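PDB 4MT4: CmeC from Campylobacter jejuni, which forms a trimeric outer membrane channel of the outer membrane factor family and probably serves as the exit duct of a multidrug efflux system. Local coordinates for residues 30-42 and 440-454. Numbering follows the deposited sequence.
Sequences NSSITKNWWKDFD and VDVIKAFGGGFEQSE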
ATOM      1  N   ASN B  30      -9.772   0.833 -35.504  1.00107.13           N
ATOM      2  CA  ASN B  30     -10.170  -0.177 -34.533  1.00110.33           C
ATOM      3  C   ASN B  30      -9.329  -1.437 -34.727  1.00106.95           C
ATOM      4  O   ASN B  30      -9.752  -2.544 -34.398  1.00 97.46           O
ATOM      5  CB  ASN B  30     -11.662  -0.490 -34.668  1.00104.25           C
ATOM      6  CG  ASN B  30     -12.232  -1.174 -33.438  1.00108.05           C
ATOM      7  OD1 ASN B  30     -11.690  -1.061 -32.339  1.00 97.36           O
ATOM      8  ND2 ASN B  30     -13.337  -1.888 -33.621  1.00108.08           N
ATOM      9  N   SER B  31      -8.133  -1.252 -35.278  1.00111.09           N
ATOM     10  CA  SER B  31      -7.211  -2.360 -35.507  1.00109.45           C
ATOM     11  C   SER B  31      -6.647  -2.869 -34.187  1.00106.42           C
ATOM     12  O   SER B  31      -6.462  -2.101 -33.243  1.00103.37           O
ATOM     13  CB  SER B  31      -6.073  -1.935 -36.439  1.00103.21           C
ATOM     14  OG  SER B  31      -5.220  -0.992 -35.813  1.00105.64           O
ATOM     15  N   SER B  32      -6.373  -4.169 -34.126  1.00 97.13           N
ATOM     16  CA  SER B  32      -5.846  -4.785 -32.913  1.00 91.55           C
ATOM     17  C   SER B  32      -4.392  -4.391 -32.670  1.00 73.21           C
ATOM     18  O   SER B  32      -3.752  -3.776 -33.524  1.00 79.12           O
ATOM     19  CB  SER B  32      -5.972  -6.309 -32.985  1.00 85.19           C
ATOM     20  OG  SER B  32      -7.318  -6.716 -32.811  1.00100.02           O
ATOM     21  N   ILE B  33      -3.878  -4.749 -31.498  1.00 75.35           N
ATOM     22  CA  ILE B  33      -2.520  -4.389 -31.115  1.00 52.35           C
ATOM     23  C   ILE B  33      -1.569  -5.576 -31.239  1.00 63.75           C
ATOM     24  O   ILE B  33      -1.864  -6.672 -30.759  1.00 69.97           O
ATOM     25  CB  ILE B  33      -2.473  -3.850 -29.671  1.00 61.02           C
ATOM     26  CG1 ILE B  33      -3.416  -2.654 -29.522  1.00 56.45           C
ATOM     27  CG2 ILE B  33      -1.052  -3.469 -29.281  1.00 56.54           C
ATOM     28  CD1 ILE B  33      -3.479  -2.100 -28.118  1.00 65.15           C
ATOM     29  N   THR B  34      -0.429  -5.352 -31.887  1.00 54.87           N
ATOM     30  CA  THR B  34       0.598  -6.379 -32.008  1.00 58.86           C
ATOM     31  C   THR B  34       1.241  -6.661 -30.654  1.00 68.60           C
ATOM     32  O   THR B  34       1.326  -5.777 -29.801  1.00 62.27           O
ATOM     33  CB  THR B  34       1.686  -5.976 -33.022  1.00 66.69           C
ATOM     34  OG1 THR B  34       2.862  -6.768 -32.807  1.00 83.00           O
ATOM     35  CG2 THR B  34       2.042  -4.505 -32.867  1.00 62.99           C
ATOM     36  N   LYS B  35       1.689  -7.900 -30.468  1.00 76.04           N
ATOM     37  CA  LYS B  35       2.252  -8.347 -29.196  1.00 74.36           C
ATOM     38  C   LYS B  35       3.467  -7.524 -28.773  1.00 69.75           C
ATOM     39  O   LYS B  35       3.606  -7.165 -27.605  1.00 66.86           O
ATOM     40  CB  LYS B  35       2.631  -9.829 -29.279  1.00 72.09           C
ATOM     41  CG  LYS B  35       1.453 -10.766 -29.499  1.00 82.36           C
ATOM     42  CD  LYS B  35       0.555 -10.826 -28.273  1.00 83.75           C
ATOM     43  CE  LYS B  35      -0.557 -11.849 -28.451  1.00 80.40           C
ATOM     44  NZ  LYS B  35      -0.028 -13.225 -28.671  1.00 80.17           N
ATOM     45  N   ASN B  36       4.343  -7.228 -29.727  1.00 56.18           N
ATOM     46  CA  ASN B  36       5.515  -6.399 -29.464  1.00 69.62           C
ATOM     47  C   ASN B  36       5.348  -4.989 -30.026  1.00 63.56           C
ATOM     48  O   ASN B  36       6.095  -4.564 -30.907  1.00 61.64           O
ATOM     49  CB  ASN B  36       6.773  -7.054 -30.042  1.00 69.91           C
ATOM     50  CG  ASN B  36       6.583  -7.525 -31.469  1.00 78.61           C
ATOM     51  OD1 ASN B  36       5.548  -7.274 -32.085  1.00 71.26           O
ATOM     52  ND2 ASN B  36       7.588  -8.208 -32.003  1.00 80.43           N
ATOM     53  N   TRP B  37       4.364  -4.270 -29.495  1.00 58.02           N
ATOM     54  CA  TRP B  37       3.987  -2.948 -29.988  1.00 62.66           C
ATOM     55  C   TRP B  37       5.093  -1.897 -29.877  1.00 55.71           C
ATOM     56  O   TRP B  37       5.092  -0.908 -30.611  1.00 50.71           O
ATOM     57  CB  TRP B  37       2.746  -2.457 -29.237  1.00 47.59           C
ATOM     58  CG  TRP B  37       2.830  -2.694 -27.761  1.00 61.60           C
ATOM     59  CD1 TRP B  37       2.359  -3.777 -27.076  1.00 51.59           C
ATOM     60  CD2 TRP B  37       3.437  -1.837 -26.785  1.00 56.95           C
ATOM     61  NE1 TRP B  37       2.629  -3.645 -25.736  1.00 44.18           N
ATOM     62  CE2 TRP B  37       3.290  -2.462 -25.530  1.00 49.78           C
ATOM     63  CE3 TRP B  37       4.086  -0.599 -26.849  1.00 45.20           C
ATOM     64  CZ2 TRP B  37       3.768  -1.894 -24.352  1.00 55.64           C
ATOM     65  CZ3 TRP B  37       4.560  -0.037 -25.676  1.00 45.99           C
ATOM     66  CH2 TRP B  37       4.398  -0.683 -24.446  1.00 52.46           C
ATOM     67  N   TRP B  38       6.037  -2.113 -28.966  1.00 53.08           N
ATOM     68  CA  TRP B  38       7.052  -1.105 -28.672  1.00 61.35           C
ATOM     69  C   TRP B  38       8.077  -0.939 -29.794  1.00 63.03           C
ATOM     70  O   TRP B  38       8.794   0.059 -29.842  1.00 56.72           O
ATOM     71  CB  TRP B  38       7.768  -1.443 -27.363  1.00 52.69           C
ATOM     72  CG  TRP B  38       8.470  -2.765 -27.381  1.00 56.72           C
ATOM     73  CD1 TRP B  38       9.742  -3.010 -27.806  1.00 54.37           C
ATOM     74  CD2 TRP B  38       7.941  -4.023 -26.948  1.00 49.52           C
ATOM     75  NE1 TRP B  38      10.037  -4.344 -27.668  1.00 50.48           N
ATOM     76  CE2 TRP B  38       8.948  -4.988 -27.144  1.00 54.41           C
ATOM     77  CE3 TRP B  38       6.712  -4.428 -26.416  1.00 53.37           C
ATOM     78  CZ2 TRP B  38       8.766  -6.333 -26.826  1.00 57.28           C
ATOM     79  CZ3 TRP B  38       6.533  -5.763 -26.100  1.00 53.10           C
ATOM     80  CH2 TRP B  38       7.554  -6.699 -26.307  1.00 40.78           C
ATOM     81  N   LYS B  39       8.142  -1.915 -30.694  1.00 53.84           N
ATOM     82  CA  LYS B  39       9.087  -1.862 -31.804  1.00 62.10           C
ATOM     83  C   LYS B  39       8.631  -0.904 -32.904  1.00 66.23           C
ATOM     84  O   LYS B  39       9.383  -0.613 -33.834  1.00 54.47           O
ATOM     85  CB  LYS B  39       9.307  -3.258 -32.392  1.00 52.85           C
ATOM     86  CG  LYS B  39      10.046  -4.212 -31.469  1.00 55.31           C
ATOM     87  CD  LYS B  39      10.432  -5.494 -32.187  1.00 55.92           C
ATOM     88  CE  LYS B  39      11.274  -6.390 -31.292  1.00 66.28           C
ATOM     89  NZ  LYS B  39      11.715  -7.632 -31.985  1.00 83.80           N
ATOM     90  N   ASP B  40       7.402  -0.412 -32.792  1.00 57.91           N
ATOM     91  CA  ASP B  40       6.857   0.520 -33.775  1.00 66.25           C
ATOM     92  C   ASP B  40       7.357   1.943 -33.535  1.00 65.49           C
ATOM     93  O   ASP B  40       7.014   2.863 -34.281  1.00 63.45           O
ATOM     94  CB  ASP B  40       5.327   0.486 -33.757  1.00 51.50           C
ATOM     95  CG  ASP B  40       4.766  -0.764 -34.405  1.00 83.46           C
ATOM     96  OD1 ASP B  40       5.387  -1.265 -35.367  1.00 77.83           O
ATOM     97  OD2 ASP B  40       3.706  -1.249 -33.954  1.00 91.82           O
ATOM     98  N   PHE B  41       8.166   2.118 -32.496  1.00 60.41           N
ATOM     99  CA  PHE B  41       8.803   3.402 -32.234  1.00 58.93           C
ATOM    100  C   PHE B  41      10.081   3.536 -33.053  1.00 65.00           C
ATOM    101  O   PHE B  41      10.697   4.602 -33.090  1.00 66.22           O
ATOM    102  CB  PHE B  41       9.112   3.565 -30.745  1.00 50.46           C
ATOM    103  CG  PHE B  41       7.903   3.857 -29.903  1.00 55.41           C
ATOM    104  CD1 PHE B  41       7.306   5.107 -29.936  1.00 48.00           C
ATOM    105  CD2 PHE B  41       7.372   2.888 -29.069  1.00 51.86           C
ATOM    106  CE1 PHE B  41       6.196   5.381 -29.160  1.00 56.87           C
ATOM    107  CE2 PHE B  41       6.262   3.156 -28.290  1.00 50.48           C
ATOM    108  CZ  PHE B  41       5.674   4.404 -28.336  1.00 49.57           C
ATOM    109  N   ASP B  42      10.465   2.440 -33.704  1.00 56.49           N
ATOM    110  CA  ASP B  42      11.653   2.387 -34.552  1.00 57.58           C
ATOM    111  C   ASP B  42      12.904   2.810 -33.781  1.00 69.80           C
ATOM    112  O   ASP B  42      13.763   3.520 -34.305  1.00 64.22           O
ATOM    113  CB  ASP B  42      11.461   3.265 -35.792  1.00 68.34           C
ATOM    114  CG  ASP B  42      10.102   3.066 -36.442  1.00 85.10           C
ATOM    115  OD1 ASP B  42       9.605   1.919 -36.457  1.00 79.67           O
ATOM    116  OD2 ASP B  42       9.527   4.060 -36.934  1.00 82.77           O
ATOM    117  N   VAL B 440       1.579   4.873 -25.411  1.00 42.44           N
ATOM    118  CA  VAL B 440       1.714   3.714 -24.539  1.00 52.25           C
ATOM    119  C   VAL B 440       0.483   3.530 -23.652  1.00 45.99           C
ATOM    120  O   VAL B 440       0.007   2.410 -23.466  1.00 45.07           O
ATOM    121  CB  VAL B 440       2.970   3.834 -23.650  1.00 50.64           C
ATOM    122  CG1 VAL B 440       3.110   2.618 -22.748  1.00 45.08           C
ATOM    123  CG2 VAL B 440       4.209   4.005 -24.512  1.00 44.35           C
ATOM    124  N   ASP B 441      -0.027   4.636 -23.114  1.00 48.59           N
ATOM    125  CA  ASP B 441      -1.201   4.600 -22.246  1.00 39.83           C
ATOM    126  C   ASP B 441      -2.408   4.000 -22.960  1.00 48.43           C
ATOM    127  O   ASP B 441      -3.170   3.237 -22.369  1.00 52.69           O
ATOM    128  CB  ASP B 441      -1.536   6.004 -21.736  1.00 42.56           C
ATOM    129  CG  ASP B 441      -0.582   6.473 -20.653  1.00 56.45           C
ATOM    130  OD1 ASP B 441      -0.052   5.614 -19.916  1.00 58.25           O
ATOM    131  OD2 ASP B 441      -0.364   7.698 -20.535  1.00 57.27           O
ATOM    132  N   VAL B 442      -2.575   4.349 -24.232  1.00 47.35           N
ATOM    133  CA  VAL B 442      -3.645   3.788 -25.050  1.00 51.41           C
ATOM    134  C   VAL B 442      -3.430   2.294 -25.254  1.00 46.12           C
ATOM    135  O   VAL B 442      -4.343   1.493 -25.060  1.00 44.87           O
ATOM    136  CB  VAL B 442      -3.735   4.479 -26.426  1.00 45.94           C
ATOM    137  CG1 VAL B 442      -4.754   3.772 -27.310  1.00 43.84           C
ATOM    138  CG2 VAL B 442      -4.088   5.946 -26.264  1.00 44.23           C
ATOM    139  N   ILE B 443      -2.214   1.929 -25.646  1.00 45.48           N
ATOM    140  CA  ILE B 443      -1.847   0.530 -25.827  1.00 52.19           C
ATOM    141  C   ILE B 443      -2.040  -0.260 -24.533  1.00 46.23           C
ATOM    142  O   ILE B 443      -2.567  -1.373 -24.546  1.00 42.10           O
ATOM    143  CB  ILE B 443      -0.383   0.389 -26.302  1.00 53.22           C
ATOM    144  CG1 ILE B 443      -0.195   1.075 -27.659  1.00 53.73           C
ATOM    145  CG2 ILE B 443       0.016  -1.077 -26.383  1.00 44.99           C
ATOM    146  CD1 ILE B 443       1.234   1.060 -28.165  1.00 41.10           C
ATOM    147  N   LYS B 444      -1.620   0.332 -23.418  1.00 44.61           N
ATOM    148  CA  LYS B 444      -1.756  -0.299 -22.110  1.00 46.23           C
ATOM    149  C   LYS B 444      -3.219  -0.495 -21.727  1.00 51.53           C
ATOM    150  O   LYS B 444      -3.598  -1.535 -21.188  1.00 47.34           O
ATOM    151  CB  LYS B 444      -1.054   0.536 -21.037  1.00 45.50           C
ATOM    152  CG  LYS B 444      -1.079  -0.083 -19.646  1.00 54.55           C
ATOM    153  CD  LYS B 444      -0.878   0.964 -18.559  1.00 63.99           C
ATOM    154  CE  LYS B 444       0.396   1.764 -18.773  1.00 65.78           C
ATOM    155  NZ  LYS B 444       0.592   2.790 -17.712  1.00 63.65           N
ATOM    156  N   ALA B 445      -4.039   0.513 -22.010  1.00 49.50           N
ATOM    157  CA  ALA B 445      -5.450   0.490 -21.632  1.00 46.80           C
ATOM    158  C   ALA B 445      -6.241  -0.547 -22.422  1.00 48.25           C
ATOM    159  O   ALA B 445      -7.288  -1.011 -21.976  1.00 42.87           O
ATOM    160  CB  ALA B 445      -6.065   1.868 -21.816  1.00 40.35           C
ATOM    161  N   PHE B 446      -5.736  -0.910 -23.596  1.00 43.24           N
ATOM    162  CA  PHE B 446      -6.415  -1.876 -24.454  1.00 44.68           C
ATOM    163  C   PHE B 446      -5.820  -3.277 -24.324  1.00 42.45           C
ATOM    164  O   PHE B 446      -6.152  -4.175 -25.098  1.00 44.62           O
ATOM    165  CB  PHE B 446      -6.370  -1.419 -25.915  1.00 44.15           C
ATOM    166  CG  PHE B 446      -7.416  -0.398 -26.262  1.00 41.77           C
ATOM    167  CD1 PHE B 446      -7.213   0.942 -25.983  1.00 43.57           C
ATOM    168  CD2 PHE B 446      -8.603  -0.780 -26.863  1.00 44.59           C
ATOM    169  CE1 PHE B 446      -8.172   1.882 -26.297  1.00 38.09           C
ATOM    170  CE2 PHE B 446      -9.568   0.155 -27.180  1.00 52.47           C
ATOM    171  CZ  PHE B 446      -9.351   1.490 -26.897  1.00 54.07           C
ATOM    172  N   GLY B 447      -4.945  -3.460 -23.341  1.00 45.86           N
ATOM    173  CA  GLY B 447      -4.421  -4.778 -23.027  1.00 48.04           C
ATOM    174  C   GLY B 447      -3.065  -5.111 -23.621  1.00 55.50           C
ATOM    175  O   GLY B 447      -2.489  -6.152 -23.310  1.00 42.29           O
ATOM    176  N   GLY B 448      -2.559  -4.236 -24.483  1.00 44.86           N
ATOM    177  CA  GLY B 448      -1.240  -4.413 -25.066  1.00 36.28           C
ATOM    178  C   GLY B 448      -1.106  -5.610 -25.990  1.00 39.97           C
ATOM    179  O   GLY B 448       0.001  -6.079 -26.250  1.00 42.45           O
ATOM    180  N   GLY B 449      -2.234  -6.108 -26.489  1.00 46.63           N
ATOM    181  CA  GLY B 449      -2.226  -7.214 -27.430  1.00 45.08           C
ATOM    182  C   GLY B 449      -2.663  -8.536 -26.827  1.00 61.73           C
ATOM    183  O   GLY B 449      -2.640  -9.567 -27.497  1.00 56.12           O
ATOM    184  N   PHE B 450      -3.063  -8.506 -25.561  1.00 53.95           N
ATOM    185  CA  PHE B 450      -3.519  -9.712 -24.880  1.00 56.96           C
ATOM    186  C   PHE B 450      -4.876 -10.167 -25.401  1.00 59.64           C
ATOM    187  O   PHE B 450      -5.783  -9.357 -25.595  1.00 54.66           O
ATOM    188  CB  PHE B 450      -3.589  -9.481 -23.367  1.00 49.38           C
ATOM    189  CG  PHE B 450      -4.240 -10.606 -22.609  1.00 62.07           C
ATOM    190  CD1 PHE B 450      -3.533 -11.760 -22.314  1.00 54.86           C
ATOM    191  CD2 PHE B 450      -5.554 -10.504 -22.181  1.00 51.03           C
ATOM    192  CE1 PHE B 450      -4.126 -12.794 -21.615  1.00 60.41           C
ATOM    193  CE2 PHE B 450      -6.154 -11.535 -21.482  1.00 55.69           C
ATOM    194  CZ  PHE B 450      -5.438 -12.682 -21.198  1.00 52.39           C
ATOM    195  N   GLU B 451      -5.005 -11.469 -25.634  1.00 58.67           N
ATOM    196  CA  GLU B 451      -6.274 -12.059 -26.040  1.00 64.84           C
ATOM    197  C   GLU B 451      -6.593 -13.264 -25.159  1.00 58.41           C
ATOM    198  O   GLU B 451      -5.899 -14.280 -25.202  1.00 55.46           O
ATOM    199  CB  GLU B 451      -6.238 -12.459 -27.518  1.00 59.71           C
ATOM    200  CG  GLU B 451      -6.038 -11.294 -28.483  1.00 60.26           C
ATOM    201  CD  GLU B 451      -7.266 -10.408 -28.613  1.00 68.76           C
ATOM    202  OE1 GLU B 451      -8.337 -10.775 -28.086  1.00 51.36           O
ATOM    203  OE2 GLU B 451      -7.159  -9.340 -29.254  1.00 81.88           O
ATOM    204  N   GLN B 452      -7.646 -13.135 -24.358  1.00 58.80           N
ATOM    205  CA  GLN B 452      -8.000 -14.143 -23.363  1.00 57.27           C
ATOM    206  C   GLN B 452      -8.318 -15.503 -23.982  1.00 63.57           C
ATOM    207  O   GLN B 452      -8.061 -16.546 -23.377  1.00 75.55           O
ATOM    208  CB  GLN B 452      -9.193 -13.658 -22.532  1.00 43.44           C
ATOM    209  CG  GLN B 452      -9.642 -14.620 -21.445  1.00 51.78           C
ATOM    210  CD  GLN B 452     -10.858 -14.123 -20.691  1.00 49.72           C
ATOM    211  OE1 GLN B 452     -10.870 -13.004 -20.177  1.00 61.13           O
ATOM    212  NE2 GLN B 452     -11.894 -14.950 -20.629  1.00 59.28           N
ATOM    213  N   SER B 453      -8.866 -15.486 -25.192  1.00 65.75           N
ATOM    214  CA  SER B 453      -9.314 -16.709 -25.854  1.00 79.45           C
ATOM    215  C   SER B 453      -8.165 -17.642 -26.241  1.00 74.61           C
ATOM    216  O   SER B 453      -8.370 -18.842 -26.425  1.00 85.33           O
ATOM    217  CB  SER B 453     -10.132 -16.355 -27.096  1.00 78.43           C
ATOM    218  OG  SER B 453      -9.401 -15.499 -27.960  1.00 86.76           O
ATOM    219  N   GLU B 454      -6.961 -17.090 -26.361  1.00 65.87           N
ATOM    220  CA  GLU B 454      -5.798 -17.867 -26.779  1.00 75.16           C
ATOM    221  C   GLU B 454      -5.304 -18.815 -25.688  1.00 78.38           C
ATOM    222  O   GLU B 454      -5.762 -18.761 -24.547  1.00 67.25           O
ATOM    223  CB  GLU B 454      -4.661 -16.934 -27.198  1.00 64.09           C
ATOM    224  CG  GLU B 454      -4.979 -16.050 -28.394  1.00 75.23           C
ATOM    225  CD  GLU B 454      -3.821 -15.147 -28.770  1.00 76.36           C
ATOM    226  OE1 GLU B 454      -2.756 -15.243 -28.125  1.00 85.18           O
ATOM    227  OE2 GLU B 454      -3.973 -14.338 -29.710  1.00 72.65           O
TER
HETATM  228  O   HOH W   1       2.388  -6.642 -24.736  1.00 43.80           O
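Lys-35 and Glu-454 reach toward each other to form a salt bridge, weak as a hydrogen bond, with NZ of the lysine 3.4 Å from OE1 of the glutamate; Asn-459 also binds that carboxylate oxygen. Bends at chi2 and chi4 carry the lysine chain across Gly-449, whose O lies 3.2 Å from Lys-35 CE. One water bridges the segments with three hydrogen bonds: it donates to Gly-448 O (2.9 Å) and to Lys-35 O, and accepts from Trp-37 NE1. Gly-448 O also lies at the indole edge, near CD1, and Ile-443 lies over a face. Its CG2 sits 3.4 Å from the centroid of the five-membered ring, only 6° off the normal, a CH-pi contact, while its CD1 reaches CE3. Trp-38 covers the opposite face. A chi1 of 45° turns the Trp-37 ring against Ile-443. Ile-33 extends the apolar layer, its CG2 meeting Ile-443 CG2 and its CD1 lying 3.7 Å from Phe-446 CB. Val-440 splits its methyls, CG1 against Trp-37 CH2 and CG2 against Phe-41 CZ. The N-terminal loop is therefore fastened where helix 411-445 ends: water satisfies the indole N-H, and side-chain-free Gly-449 lets its CA come within 4.7 Å of Ile-33 CA.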